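Local coordinates for SH3 domain-containing protein (Dictyostelium discoideum, PDB 4NQI) that remodels membranes through its N-terminal inverse BAR domain, the part described here, in osmoregulation, phagocytosis and cytokinesis, and probably binds phosphatidylinositol lipids, at residues B[25-30]-B[182-187]; B[101-106]-B[189-194]; B[116-121]-B[178-183]. One frame throughout, in Å; residues are numbered along the deposited sequence.

Contact 1: B[25-30]-B[182-187]; sequences NNLKVN and LMERRK
Leu27 and Glu184 carry the contact between helix 15-64 and helix 152-224, two of the long helices of the I-BAR bundle. The short segments run at 53° to each other with axes 10.9 Å apart, a gap bridged by side chains. Both branches of Leu27 are used. Its CD2 lies against the aliphatic stem of Glu184, 4.1 Å from CG, and closer still to Lys187, with CD at 3.8 Å; the leucine and lysine chains pass alongside each other, pointing opposite ways. CD1 of Leu27 faces Glu184 CB and only just reaches the methyl of the selenomethionine Met183. Lys187 thus contributes its methylene chain here, while its ammonium end, turned by the bend at chi4, makes a salt bridge with Asp114 on helix 72-140.

Glu184 combines this apolar packing with a polar tip. CG stands anti to the backbone N (chi1 -168°) and the chain stays extended to the carboxylate, which meets the amide of Asn26 with the two planes nearly perpendicular. The same Asn26 ND2 also donates to Asn70 of the second subunit, so this polar pair sits where the bundle joins the dimer partner. Across the contact, Asn26 ND2 gives a nearly straight hydrogen bond to Glu184 OE2, 2.8 Å long, lying in the amide plane but approaching the syn side of the carboxylate from 33° out of its plane.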
ATOM      1  N   ASN B  25      -0.948 -18.973 -33.244  1.00 70.89           N
ATOM      2  CA  ASN B  25      -1.713 -19.760 -32.279  1.00 72.17           C
ATOM      3  C   ASN B  25      -1.680 -19.137 -30.884  1.00 66.87           C
ATOM      4  O   ASN B  25      -2.700 -19.087 -30.197  1.00 68.04           O
ATOM      5  CB  ASN B  25      -1.214 -21.209 -32.230  1.00 70.25           C
ATOM      6  CG  ASN B  25      -2.113 -22.111 -31.396  1.00 73.91           C
ATOM      7  OD1 ASN B  25      -3.224 -22.449 -31.808  1.00 76.88           O
ATOM      8  ND2 ASN B  25      -1.633 -22.507 -30.220  1.00 71.41           N
ATOM      9  N   ASN B  26      -0.510 -18.651 -30.479  1.00 63.75           N
ATOM     10  CA  ASN B  26      -0.345 -18.033 -29.166  1.00 66.09           C
ATOM     11  C   ASN B  26      -1.230 -16.799 -28.972  1.00 69.89           C
ATOM     12  O   ASN B  26      -1.852 -16.633 -27.921  1.00 71.79           O
ATOM     13  CB  ASN B  26       1.124 -17.662 -28.933  1.00 61.38           C
ATOM     14  CG  ASN B  26       1.439 -17.414 -27.469  1.00 59.71           C
ATOM     15  OD1 ASN B  26       0.967 -18.137 -26.592  1.00 64.92           O
ATOM     16  ND2 ASN B  26       2.237 -16.386 -27.196  1.00 53.70           N
ATOM     17  N   LEU B  27      -1.291 -15.946 -29.991  1.00 66.72           N
ATOM     18  CA  LEU B  27      -2.032 -14.686 -29.908  1.00 63.28           C
ATOM     19  C   LEU B  27      -3.541 -14.869 -30.050  1.00 64.83           C
ATOM     20  O   LEU B  27      -4.325 -14.073 -29.528  1.00 66.86           O
ATOM     21  CB  LEU B  27      -1.524 -13.703 -30.965  1.00 57.38           C
ATOM     22  CG  LEU B  27      -0.136 -13.115 -30.707  1.00 53.66           C
ATOM     23  CD1 LEU B  27       0.479 -12.574 -31.986  1.00 53.60           C
ATOM     24  CD2 LEU B  27      -0.237 -12.015 -29.668  1.00 52.10           C
ATOM     25  N   LYS B  28      -3.942 -15.917 -30.761  1.00 64.65           N
ATOM     26  CA  LYS B  28      -5.354 -16.180 -31.004  1.00 63.18           C
ATOM     27  C   LYS B  28      -5.956 -17.093 -29.932  1.00 60.18           C
ATOM     28  O   LYS B  28      -7.091 -16.884 -29.493  1.00 55.92           O
ATOM     29  CB  LYS B  28      -5.544 -16.787 -32.397  1.00 58.70           C
ATOM     30  CG  LYS B  28      -6.984 -17.125 -32.733  1.00 56.96           C
ATOM     31  N   VAL B  29      -5.185 -18.089 -29.502  1.00 59.19           N
ATOM     32  CA  VAL B  29      -5.675 -19.112 -28.580  1.00 61.89           C
ATOM     33  C   VAL B  29      -5.171 -18.939 -27.146  1.00 63.24           C
ATOM     34  O   VAL B  29      -5.964 -18.762 -26.222  1.00 64.66           O
ATOM     35  CB  VAL B  29      -5.310 -20.535 -29.074  1.00 60.83           C
ATOM     36  CG1 VAL B  29      -5.636 -21.577 -28.012  1.00 57.85           C
ATOM     37  CG2 VAL B  29      -6.033 -20.851 -30.375  1.00 62.12           C
ATOM     38  N   ASN B  30      -3.855 -18.994 -26.964  1.00 65.01           N
ATOM     39  CA  ASN B  30      -3.264 -18.997 -25.626  1.00 68.83           C
ATOM     40  C   ASN B  30      -3.332 -17.665 -24.870  1.00 65.48           C
ATOM     41  O   ASN B  30      -3.612 -17.642 -23.672  1.00 67.50           O
ATOM     42  CB  ASN B  30      -1.813 -19.493 -25.682  1.00 71.32           C
ATOM     43  CG  ASN B  30      -1.705 -20.957 -26.083  1.00 75.59           C
ATOM     44  OD1 ASN B  30      -2.586 -21.764 -25.782  1.00 80.04           O
ATOM     45  ND2 ASN B  30      -0.616 -21.304 -26.761  1.00 71.26           N
ATOM     46  N   LEU B 182       6.463  -9.194 -34.315  1.00 54.26           N
ATOM     47  CA  LEU B 182       6.379  -7.795 -33.911  1.00 48.04           C
ATOM     48  C   LEU B 182       4.983  -7.430 -33.405  1.00 45.28           C
ATOM     49  O   LEU B 182       4.834  -6.512 -32.599  1.00 52.34           O
ATOM     50  CB  LEU B 182       6.803  -6.868 -35.053  1.00 46.06           C
ATOM     51  CG  LEU B 182       8.274  -6.959 -35.466  1.00 56.11           C
ATOM     52  CD1 LEU B 182       8.675  -5.812 -36.387  1.00 59.32           C
ATOM     53  CD2 LEU B 182       9.172  -7.002 -34.240  1.00 54.63           C
HETATM   54  N   MSE B 183       3.963  -8.143 -33.875  1.00 45.53           N
HETATM   55  CA  MSE B 183       2.612  -7.970 -33.345  1.00 51.44           C
HETATM   56  C   MSE B 183       2.554  -8.399 -31.881  1.00 51.70           C
HETATM   57  O   MSE B 183       1.823  -7.814 -31.081  1.00 51.17           O
HETATM   58  CB  MSE B 183       1.599  -8.777 -34.162  1.00 56.41           C
HETATM   59  CG  MSE B 183       1.076  -8.068 -35.403  1.00 61.25           C
HETATM   60 SE   MSE B 183      -0.180  -9.170 -36.407  0.51 57.11          SE
HETATM   61  CE  MSE B 183      -1.322  -9.719 -34.929  1.00 48.20           C
ATOM     62  N   GLU B 184       3.333  -9.422 -31.537  1.00 54.74           N
ATOM     63  CA  GLU B 184       3.355  -9.961 -30.181  1.00 51.99           C
ATOM     64  C   GLU B 184       4.142  -9.056 -29.237  1.00 49.38           C
ATOM     65  O   GLU B 184       3.731  -8.838 -28.095  1.00 51.92           O
ATOM     66  CB  GLU B 184       3.952 -11.369 -30.182  1.00 55.90           C
ATOM     67  CG  GLU B 184       3.762 -12.138 -28.881  1.00 53.66           C
ATOM     68  CD  GLU B 184       4.259 -13.568 -28.977  1.00 59.63           C
ATOM     69  OE1 GLU B 184       5.480 -13.766 -29.161  1.00 66.22           O
ATOM     70  OE2 GLU B 184       3.429 -14.497 -28.875  1.00 56.65           O
ATOM     71  N   ARG B 185       5.271  -8.534 -29.714  1.00 48.82           N
ATOM     72  CA  ARG B 185       6.096  -7.629 -28.913  1.00 50.80           C
ATOM     73  C   ARG B 185       5.371  -6.311 -28.648  1.00 51.30           C
ATOM     74  O   ARG B 185       5.523  -5.714 -27.583  1.00 52.32           O
ATOM     75  CB  ARG B 185       7.440  -7.354 -29.597  1.00 49.58           C
ATOM     76  CG  ARG B 185       8.326  -8.585 -29.782  1.00 51.77           C
ATOM     77  CD  ARG B 185       9.713  -8.208 -30.311  1.00 51.16           C
ATOM     78  NE  ARG B 185      10.443  -7.348 -29.384  1.00 46.19           N
ATOM     79  CZ  ARG B 185      11.183  -7.798 -28.375  1.00 46.67           C
ATOM     80  NH1 ARG B 185      11.293  -9.103 -28.161  1.00 45.62           N
ATOM     81  NH2 ARG B 185      11.813  -6.946 -27.577  1.00 44.26           N
ATOM     82  N   ARG B 186       4.586  -5.861 -29.624  1.00 50.89           N
ATOM     83  CA  ARG B 186       3.827  -4.624 -29.475  1.00 51.89           C
ATOM     84  C   ARG B 186       2.652  -4.803 -28.516  1.00 53.75           C
ATOM     85  O   ARG B 186       2.256  -3.861 -27.829  1.00 49.51           O
ATOM     86  CB  ARG B 186       3.347  -4.107 -30.835  1.00 58.49           C
ATOM     87  CG  ARG B 186       4.463  -3.529 -31.699  1.00 60.96           C
ATOM     88  N   LYS B 187       2.101  -6.014 -28.470  1.00 50.19           N
ATOM     89  CA  LYS B 187       1.055  -6.333 -27.501  1.00 53.16           C
ATOM     90  C   LYS B 187       1.609  -6.328 -26.078  1.00 52.55           C
ATOM     91  O   LYS B 187       1.005  -5.763 -25.165  1.00 51.20           O
ATOM     92  CB  LYS B 187       0.416  -7.697 -27.793  1.00 53.74           C
ATOM     93  CG  LYS B 187      -0.626  -8.105 -26.747  1.00 52.38           C
ATOM     94  CD  LYS B 187      -1.197  -9.501 -26.983  1.00 54.18           C
ATOM     95  CE  LYS B 187      -2.254  -9.837 -25.934  1.00 54.89           C
ATOM     96  NZ  LYS B 187      -3.365  -8.844 -25.917  1.00 52.50           N
TER

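Contact 2: B[101-106]-B[189-194]; sequences NEFITP and ATFLSQ
Gln194 reaches from helix 152-224 to helix 72-140 opposite Phe103, the two CA atoms lying 5.1 Å apart. Its CB rests 3.5 Å from the carbonyl oxygen Glu102 O and also meets the rim of the Phe103 ring, with CD1 at 4.0 Å. CG, placed beside the backbone N by a chi1 of -72°, remains near Glu102 O. From there the chain extends toward Pro106: CD approaches Pro106 CB, and NE2 packs 3.8 Å from that same CB. The other amide atom, OE1, accepts a hydrogen bond from Asn107, just beyond the proline, which gives the polar tip a partner on the helix it crosses to. The Gln194 amide is turned steeply to the Phe103 ring.

Farther along, the ring of Phe103 swings toward Phe191, so that CZ comes within 3.5 Å of Phe191 CE1. The ring planes stand 75° apart with centroids separated by 5.5 Å, an oblique meeting in which Phe191 CD1 lies in the plane of the Phe103 ring, at its edge. Phe195 and Phe35 continue the aromatic cluster, each edge-to-face with one of this pair, and Phe78 of the second subunit meets Phe191. The contact, between segments whose N-to-C directions differ by 141°, joins two helices of the elongated antiparallel bundle that characterises the I-BAR dimer.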
ATOM      1  N   ASN B 101      -8.365   2.906 -14.310  1.00 51.26           N
ATOM      2  CA  ASN B 101      -8.525   3.775 -15.475  1.00 49.42           C
ATOM      3  C   ASN B 101      -7.396   3.666 -16.500  1.00 52.83           C
ATOM      4  O   ASN B 101      -7.627   3.821 -17.698  1.00 51.54           O
ATOM      5  CB  ASN B 101      -8.671   5.235 -15.034  1.00 45.00           C
ATOM      6  CG  ASN B 101      -9.910   5.473 -14.188  1.00 53.85           C
ATOM      7  OD1 ASN B 101     -10.950   4.847 -14.397  1.00 55.22           O
ATOM      8  ND2 ASN B 101      -9.803   6.388 -13.229  1.00 54.54           N
ATOM      9  N   GLU B 102      -6.179   3.407 -16.025  1.00 50.03           N
ATOM     10  CA  GLU B 102      -4.996   3.418 -16.884  1.00 50.87           C
ATOM     11  C   GLU B 102      -4.532   2.025 -17.313  1.00 52.13           C
ATOM     12  O   GLU B 102      -3.791   1.895 -18.290  1.00 55.40           O
ATOM     13  CB  GLU B 102      -3.840   4.160 -16.206  1.00 58.49           C
ATOM     14  CG  GLU B 102      -4.183   5.561 -15.707  1.00 70.27           C
ATOM     15  CD  GLU B 102      -4.161   6.598 -16.811  1.00 80.62           C
ATOM     16  OE1 GLU B 102      -3.871   6.231 -17.971  1.00 84.81           O
ATOM     17  OE2 GLU B 102      -4.429   7.783 -16.519  1.00 83.20           O
ATOM     18  N   PHE B 103      -4.956   0.989 -16.590  1.00 55.37           N
ATOM     19  CA  PHE B 103      -4.610  -0.385 -16.964  1.00 52.90           C
ATOM     20  C   PHE B 103      -5.812  -1.275 -17.289  1.00 53.40           C
ATOM     21  O   PHE B 103      -5.965  -1.729 -18.423  1.00 58.25           O
ATOM     22  CB  PHE B 103      -3.760  -1.066 -15.887  1.00 45.41           C
ATOM     23  CG  PHE B 103      -3.529  -2.530 -16.144  1.00 46.35           C
ATOM     24  CD1 PHE B 103      -2.791  -2.944 -17.243  1.00 46.59           C
ATOM     25  CD2 PHE B 103      -4.055  -3.492 -15.296  1.00 46.31           C
ATOM     26  CE1 PHE B 103      -2.579  -4.291 -17.491  1.00 50.43           C
ATOM     27  CE2 PHE B 103      -3.845  -4.840 -15.536  1.00 51.76           C
ATOM     28  CZ  PHE B 103      -3.107  -5.238 -16.636  1.00 55.44           C
ATOM     29  N   ILE B 104      -6.646  -1.528 -16.282  1.00 56.84           N
ATOM     30  CA  ILE B 104      -7.749  -2.488 -16.384  1.00 59.19           C
ATOM     31  C   ILE B 104      -8.674  -2.257 -17.583  1.00 60.04           C
ATOM     32  O   ILE B 104      -8.811  -3.131 -18.441  1.00 58.48           O
ATOM     33  CB  ILE B 104      -8.573  -2.536 -15.077  1.00 56.43           C
ATOM     34  CG1 ILE B 104      -7.749  -3.187 -13.964  1.00 52.22           C
ATOM     35  CG2 ILE B 104      -9.876  -3.295 -15.284  1.00 54.67           C
ATOM     36  CD1 ILE B 104      -8.308  -2.958 -12.576  1.00 45.67           C
ATOM     37  N   THR B 105      -9.298  -1.084 -17.642  1.00 56.61           N
ATOM     38  CA  THR B 105     -10.198  -0.753 -18.751  1.00 54.37           C
ATOM     39  C   THR B 105      -9.495  -0.643 -20.121  1.00 53.65           C
ATOM     40  O   THR B 105      -9.986  -1.195 -21.107  1.00 56.74           O
ATOM     41  CB  THR B 105     -11.046   0.516 -18.456  1.00 60.07           C
ATOM     42  OG1 THR B 105     -11.620   0.421 -17.144  1.00 60.54           O
ATOM     43  CG2 THR B 105     -12.155   0.671 -19.481  1.00 53.54           C
ATOM     44  N   PRO B 106      -8.347   0.065 -20.197  1.00 50.50           N
ATOM     45  CA  PRO B 106      -7.690   0.147 -21.510  1.00 55.22           C
ATOM     46  C   PRO B 106      -7.112  -1.177 -22.023  1.00 58.30           C
ATOM     47  O   PRO B 106      -7.079  -1.372 -23.238  1.00 59.42           O
ATOM     48  CB  PRO B 106      -6.556   1.150 -21.274  1.00 56.13           C
ATOM     49  CG  PRO B 106      -6.989   1.942 -20.097  1.00 53.54           C
ATOM     50  CD  PRO B 106      -7.720   0.977 -19.224  1.00 50.89           C
ATOM     51  N   ALA B 189       4.459  -4.917 -24.962  1.00 47.98           N
ATOM     52  CA  ALA B 189       4.962  -3.593 -24.598  1.00 45.28           C
ATOM     53  C   ALA B 189       3.836  -2.663 -24.143  1.00 40.63           C
ATOM     54  O   ALA B 189       4.000  -1.898 -23.190  1.00 44.56           O
ATOM     55  CB  ALA B 189       5.726  -2.978 -25.761  1.00 47.07           C
ATOM     56  N   THR B 190       2.700  -2.727 -24.832  1.00 40.23           N
ATOM     57  CA  THR B 190       1.519  -1.953 -24.457  1.00 47.69           C
ATOM     58  C   THR B 190       1.003  -2.392 -23.086  1.00 48.81           C
ATOM     59  O   THR B 190       0.567  -1.566 -22.283  1.00 51.76           O
ATOM     60  CB  THR B 190       0.399  -2.103 -25.505  1.00 48.12           C
ATOM     61  OG1 THR B 190       0.801  -1.488 -26.734  1.00 53.55           O
ATOM     62  CG2 THR B 190      -0.887  -1.453 -25.026  1.00 50.97           C
ATOM     63  N   PHE B 191       1.061  -3.697 -22.826  1.00 50.76           N
ATOM     64  CA  PHE B 191       0.658  -4.257 -21.538  1.00 51.07           C
ATOM     65  C   PHE B 191       1.493  -3.667 -20.405  1.00 49.81           C
ATOM     66  O   PHE B 191       0.949  -3.188 -19.408  1.00 45.68           O
ATOM     67  CB  PHE B 191       0.792  -5.784 -21.556  1.00 50.77           C
ATOM     68  CG  PHE B 191       0.558  -6.436 -20.218  1.00 48.80           C
ATOM     69  CD1 PHE B 191      -0.729  -6.683 -19.766  1.00 43.54           C
ATOM     70  CD2 PHE B 191       1.630  -6.815 -19.418  1.00 50.17           C
ATOM     71  CE1 PHE B 191      -0.945  -7.288 -18.536  1.00 48.60           C
ATOM     72  CE2 PHE B 191       1.419  -7.421 -18.190  1.00 48.50           C
ATOM     73  CZ  PHE B 191       0.130  -7.657 -17.750  1.00 51.59           C
ATOM     74  N   LEU B 192       2.813  -3.705 -20.566  1.00 47.93           N
ATOM     75  CA  LEU B 192       3.726  -3.158 -19.569  1.00 46.34           C
ATOM     76  C   LEU B 192       3.596  -1.639 -19.461  1.00 48.71           C
ATOM     77  O   LEU B 192       3.599  -1.087 -18.357  1.00 40.15           O
ATOM     78  CB  LEU B 192       5.171  -3.547 -19.893  1.00 40.08           C
ATOM     79  CG  LEU B 192       5.538  -5.025 -19.726  1.00 41.02           C
ATOM     80  CD1 LEU B 192       6.972  -5.298 -20.182  1.00 32.02           C
ATOM     81  CD2 LEU B 192       5.349  -5.456 -18.279  1.00 39.62           C
ATOM     82  N   SER B 193       3.475  -0.973 -20.606  1.00 46.92           N
ATOM     83  CA  SER B 193       3.347   0.484 -20.649  1.00 45.93           C
ATOM     84  C   SER B 193       2.125   0.970 -19.871  1.00 45.75           C
ATOM     85  O   SER B 193       2.157   2.027 -19.235  1.00 46.69           O
ATOM     86  CB  SER B 193       3.263   0.960 -22.100  1.00 50.95           C
ATOM     87  OG  SER B 193       3.235   2.372 -22.177  1.00 56.07           O
ATOM     88  N   GLN B 194       1.048   0.192 -19.925  1.00 44.41           N
ATOM     89  CA  GLN B 194      -0.169   0.525 -19.194  1.00 45.22           C
ATOM     90  C   GLN B 194      -0.028   0.192 -17.711  1.00 46.91           C
ATOM     91  O   GLN B 194      -0.450   0.972 -16.857  1.00 51.34           O
ATOM     92  CB  GLN B 194      -1.378  -0.187 -19.809  1.00 46.16           C
ATOM     93  CG  GLN B 194      -1.800   0.384 -21.164  1.00 44.59           C
ATOM     94  CD  GLN B 194      -2.795  -0.496 -21.900  1.00 48.33           C
ATOM     95  OE1 GLN B 194      -3.052  -1.635 -21.505  1.00 53.30           O
ATOM     96  NE2 GLN B 194      -3.356   0.029 -22.984  1.00 48.54           N
TER

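Contact 3: B[116-121]-B[178-183]; sequences KAIATF and RDVVLM
Phe121 projects from helix 72-140 onto Asp179, Val180 and Met183 of helix 152-224, within the antiparallel bundle of the I-BAR domain. The segments run at 173°, almost exactly antiparallel, with their axes 11.8 Å apart, and the aromatic side chain bridges much of that distance. CG of Phe121 stands anti to the backbone N (chi1 177°), and the far end of its ring bears on the start of segment 178-183. There CE1 meets Asp179 CB at 3.6 Å, and CE2 meets Val180 CB at 3.7 Å, with CZ also close to the latter. Both partners lie crosswise to the phenylalanine; the Asp179 carboxylate is nearly perpendicular to the ring plane, and it is the CB of Asp179 that makes the contact.

Selenomethionine Met183 comes to the root of the same ring. Met183 SE is nearest CG and CD1 of Phe121 and lies 4.4 Å from the centroid of the Phe121 ring, 31° off its normal, in an oblique Met-aromatic contact. The ring thus has the selenium near its attached end and the two CB atoms near its outer end. Helix 15-64 adds Ile24, which touches both Phe121 and Val180, so that three helices of the bundle meet here.

The Met183 chain bends at chi3, about the CG-SE bond, which brings CE toward Ile118. The two side chains meet at a slant, and Met183 CE packs 3.7 Å from Ile118 CD1.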
ATOM      1  N   LYS B 116      -9.061  -9.451 -32.618  1.00 78.29           N
ATOM      2  CA  LYS B 116      -9.612  -9.224 -33.949  1.00 77.56           C
ATOM      3  C   LYS B 116      -8.503  -8.997 -34.978  1.00 72.90           C
ATOM      4  O   LYS B 116      -8.621  -9.406 -36.135  1.00 78.95           O
ATOM      5  CB  LYS B 116     -10.568  -8.033 -33.933  1.00 77.83           C
ATOM      6  N   ALA B 117      -7.426  -8.348 -34.545  1.00 65.84           N
ATOM      7  CA  ALA B 117      -6.291  -8.070 -35.419  1.00 63.47           C
ATOM      8  C   ALA B 117      -5.573  -9.342 -35.876  1.00 66.03           C
ATOM      9  O   ALA B 117      -5.145  -9.436 -37.031  1.00 72.63           O
ATOM     10  CB  ALA B 117      -5.318  -7.127 -34.735  1.00 62.37           C
ATOM     11  N   ILE B 118      -5.435 -10.311 -34.972  1.00 63.69           N
ATOM     12  CA  ILE B 118      -4.785 -11.584 -35.296  1.00 64.82           C
ATOM     13  C   ILE B 118      -5.665 -12.449 -36.206  1.00 65.80           C
ATOM     14  O   ILE B 118      -5.157 -13.237 -37.010  1.00 62.01           O
ATOM     15  CB  ILE B 118      -4.373 -12.366 -34.019  1.00 58.31           C
ATOM     16  CG1 ILE B 118      -3.557 -13.613 -34.374  1.00 57.19           C
ATOM     17  CG2 ILE B 118      -5.591 -12.760 -33.199  1.00 56.73           C
ATOM     18  CD1 ILE B 118      -2.286 -13.313 -35.132  1.00 54.92           C
ATOM     19  N   ALA B 119      -6.979 -12.294 -36.083  1.00 66.57           N
ATOM     20  CA  ALA B 119      -7.908 -12.967 -36.982  1.00 67.46           C
ATOM     21  C   ALA B 119      -7.639 -12.520 -38.417  1.00 71.23           C
ATOM     22  O   ALA B 119      -7.521 -13.345 -39.326  1.00 70.71           O
ATOM     23  CB  ALA B 119      -9.339 -12.658 -36.588  1.00 62.40           C
ATOM     24  N   THR B 120      -7.532 -11.207 -38.601  1.00 71.81           N
ATOM     25  CA  THR B 120      -7.295 -10.617 -39.914  1.00 68.81           C
ATOM     26  C   THR B 120      -5.961 -11.057 -40.512  1.00 72.23           C
ATOM     27  O   THR B 120      -5.897 -11.436 -41.683  1.00 71.27           O
ATOM     28  CB  THR B 120      -7.329  -9.077 -39.848  1.00 67.51           C
ATOM     29  OG1 THR B 120      -8.562  -8.645 -39.257  1.00 75.16           O
ATOM     30  CG2 THR B 120      -7.199  -8.478 -41.241  1.00 64.24           C
ATOM     31  N   PHE B 121      -4.903 -11.003 -39.707  1.00 72.29           N
ATOM     32  CA  PHE B 121      -3.570 -11.399 -40.155  1.00 68.84           C
ATOM     33  C   PHE B 121      -3.548 -12.856 -40.602  1.00 67.13           C
ATOM     34  O   PHE B 121      -2.885 -13.201 -41.582  1.00 70.93           O
ATOM     35  CB  PHE B 121      -2.534 -11.174 -39.048  1.00 62.90           C
ATOM     36  CG  PHE B 121      -1.145 -11.632 -39.412  1.00 61.02           C
ATOM     37  CD1 PHE B 121      -0.273 -10.783 -40.076  1.00 58.13           C
ATOM     38  CD2 PHE B 121      -0.711 -12.911 -39.088  1.00 60.36           C
ATOM     39  CE1 PHE B 121       1.002 -11.204 -40.415  1.00 59.12           C
ATOM     40  CE2 PHE B 121       0.561 -13.335 -39.426  1.00 58.98           C
ATOM     41  CZ  PHE B 121       1.418 -12.480 -40.088  1.00 58.80           C
ATOM     42  N   ARG B 178       8.202 -11.831 -39.394  1.00 57.70           N
ATOM     43  CA  ARG B 178       8.493 -10.539 -38.782  1.00 59.92           C
ATOM     44  C   ARG B 178       7.208  -9.876 -38.316  1.00 61.58           C
ATOM     45  O   ARG B 178       7.105  -9.437 -37.170  1.00 62.59           O
ATOM     46  CB  ARG B 178       9.169  -9.607 -39.788  1.00 62.59           C
ATOM     47  CG  ARG B 178      10.655  -9.831 -39.985  1.00 75.95           C
ATOM     48  CD  ARG B 178      11.275  -8.663 -40.742  1.00 86.52           C
ATOM     49  NE  ARG B 178      12.734  -8.695 -40.714  1.00 92.41           N
ATOM     50  CZ  ARG B 178      13.481  -9.398 -41.559  1.00 97.22           C
ATOM     51  NH1 ARG B 178      12.907 -10.133 -42.502  1.00 98.33           N
ATOM     52  NH2 ARG B 178      14.803  -9.369 -41.461  1.00100.52           N
ATOM     53  N   ASP B 179       6.237  -9.807 -39.224  1.00 60.63           N
ATOM     54  CA  ASP B 179       4.974  -9.123 -38.974  1.00 64.85           C
ATOM     55  C   ASP B 179       4.271  -9.617 -37.714  1.00 60.86           C
ATOM     56  O   ASP B 179       3.767  -8.817 -36.927  1.00 60.66           O
ATOM     57  CB  ASP B 179       4.044  -9.253 -40.186  1.00 69.64           C
ATOM     58  CG  ASP B 179       4.514  -8.431 -41.377  1.00 73.51           C
ATOM     59  OD1 ASP B 179       5.384  -7.554 -41.192  1.00 74.59           O
ATOM     60  OD2 ASP B 179       4.005  -8.657 -42.496  1.00 78.09           O
ATOM     61  N   VAL B 180       4.258 -10.933 -37.515  1.00 58.07           N
ATOM     62  CA  VAL B 180       3.557 -11.516 -36.371  1.00 59.58           C
ATOM     63  C   VAL B 180       4.373 -11.471 -35.069  1.00 56.46           C
ATOM     64  O   VAL B 180       3.812 -11.223 -33.998  1.00 51.24           O
ATOM     65  CB  VAL B 180       3.048 -12.952 -36.670  1.00 52.90           C
ATOM     66  CG1 VAL B 180       4.208 -13.924 -36.808  1.00 45.38           C
ATOM     67  CG2 VAL B 180       2.082 -13.416 -35.596  1.00 55.94           C
ATOM     68  N   VAL B 181       5.685 -11.690 -35.160  1.00 53.03           N
ATOM     69  CA  VAL B 181       6.556 -11.596 -33.988  1.00 54.32           C
ATOM     70  C   VAL B 181       6.518 -10.177 -33.421  1.00 58.03           C
ATOM     71  O   VAL B 181       6.517  -9.978 -32.203  1.00 61.85           O
ATOM     72  CB  VAL B 181       8.014 -12.012 -34.310  1.00 41.99           C
ATOM     73  CG1 VAL B 181       8.942 -11.706 -33.140  1.00 40.51           C
ATOM     74  CG2 VAL B 181       8.082 -13.489 -34.642  1.00 46.10           C
ATOM     75  N   LEU B 182       6.463  -9.194 -34.315  1.00 54.26           N
ATOM     76  CA  LEU B 182       6.379  -7.795 -33.911  1.00 48.04           C
ATOM     77  C   LEU B 182       4.983  -7.430 -33.405  1.00 45.28           C
ATOM     78  O   LEU B 182       4.834  -6.512 -32.599  1.00 52.34           O
ATOM     79  CB  LEU B 182       6.803  -6.868 -35.053  1.00 46.06           C
ATOM     80  CG  LEU B 182       8.274  -6.959 -35.466  1.00 56.11           C
ATOM     81  CD1 LEU B 182       8.675  -5.812 -36.387  1.00 59.32           C
ATOM     82  CD2 LEU B 182       9.172  -7.002 -34.240  1.00 54.63           C
HETATM   83  N   MSE B 183       3.963  -8.143 -33.875  1.00 45.53           N
HETATM   84  CA  MSE B 183       2.612  -7.970 -33.345  1.00 51.44           C
HETATM   85  C   MSE B 183       2.554  -8.399 -31.881  1.00 51.70           C
HETATM   86  O   MSE B 183       1.823  -7.814 -31.081  1.00 51.17           O
HETATM   87  CB  MSE B 183       1.599  -8.777 -34.162  1.00 56.41           C
HETATM   88  CG  MSE B 183       1.076  -8.068 -35.403  1.00 61.25           C
HETATM   89 SE   MSE B 183      -0.180  -9.170 -36.407  0.51 57.11          SE
HETATM   90  CE  MSE B 183      -1.322  -9.719 -34.929  1.00 48.20           C
TER

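In the fold
Helix 152-224 takes part in all three contacts. Contact 1 joins it to helix 15-64, whereas contacts 2 and 3 join it to helix 72-140 at places about 19 Å apart between centres. Contact 2 lies near the middle of the chain; contacts 1 and 3 lie farther out and adjoin, sharing Met183 and meeting through Leu27, which packs on Ile118 and Val180. All three are partly buried and lie beside the second subunit. Their chemistry differs: a hydrogen bond joins the two segments of contact 1, aromatic rings and a glutamine fill contact 2, and contact 3 is apolar packing with selenium beside a ring.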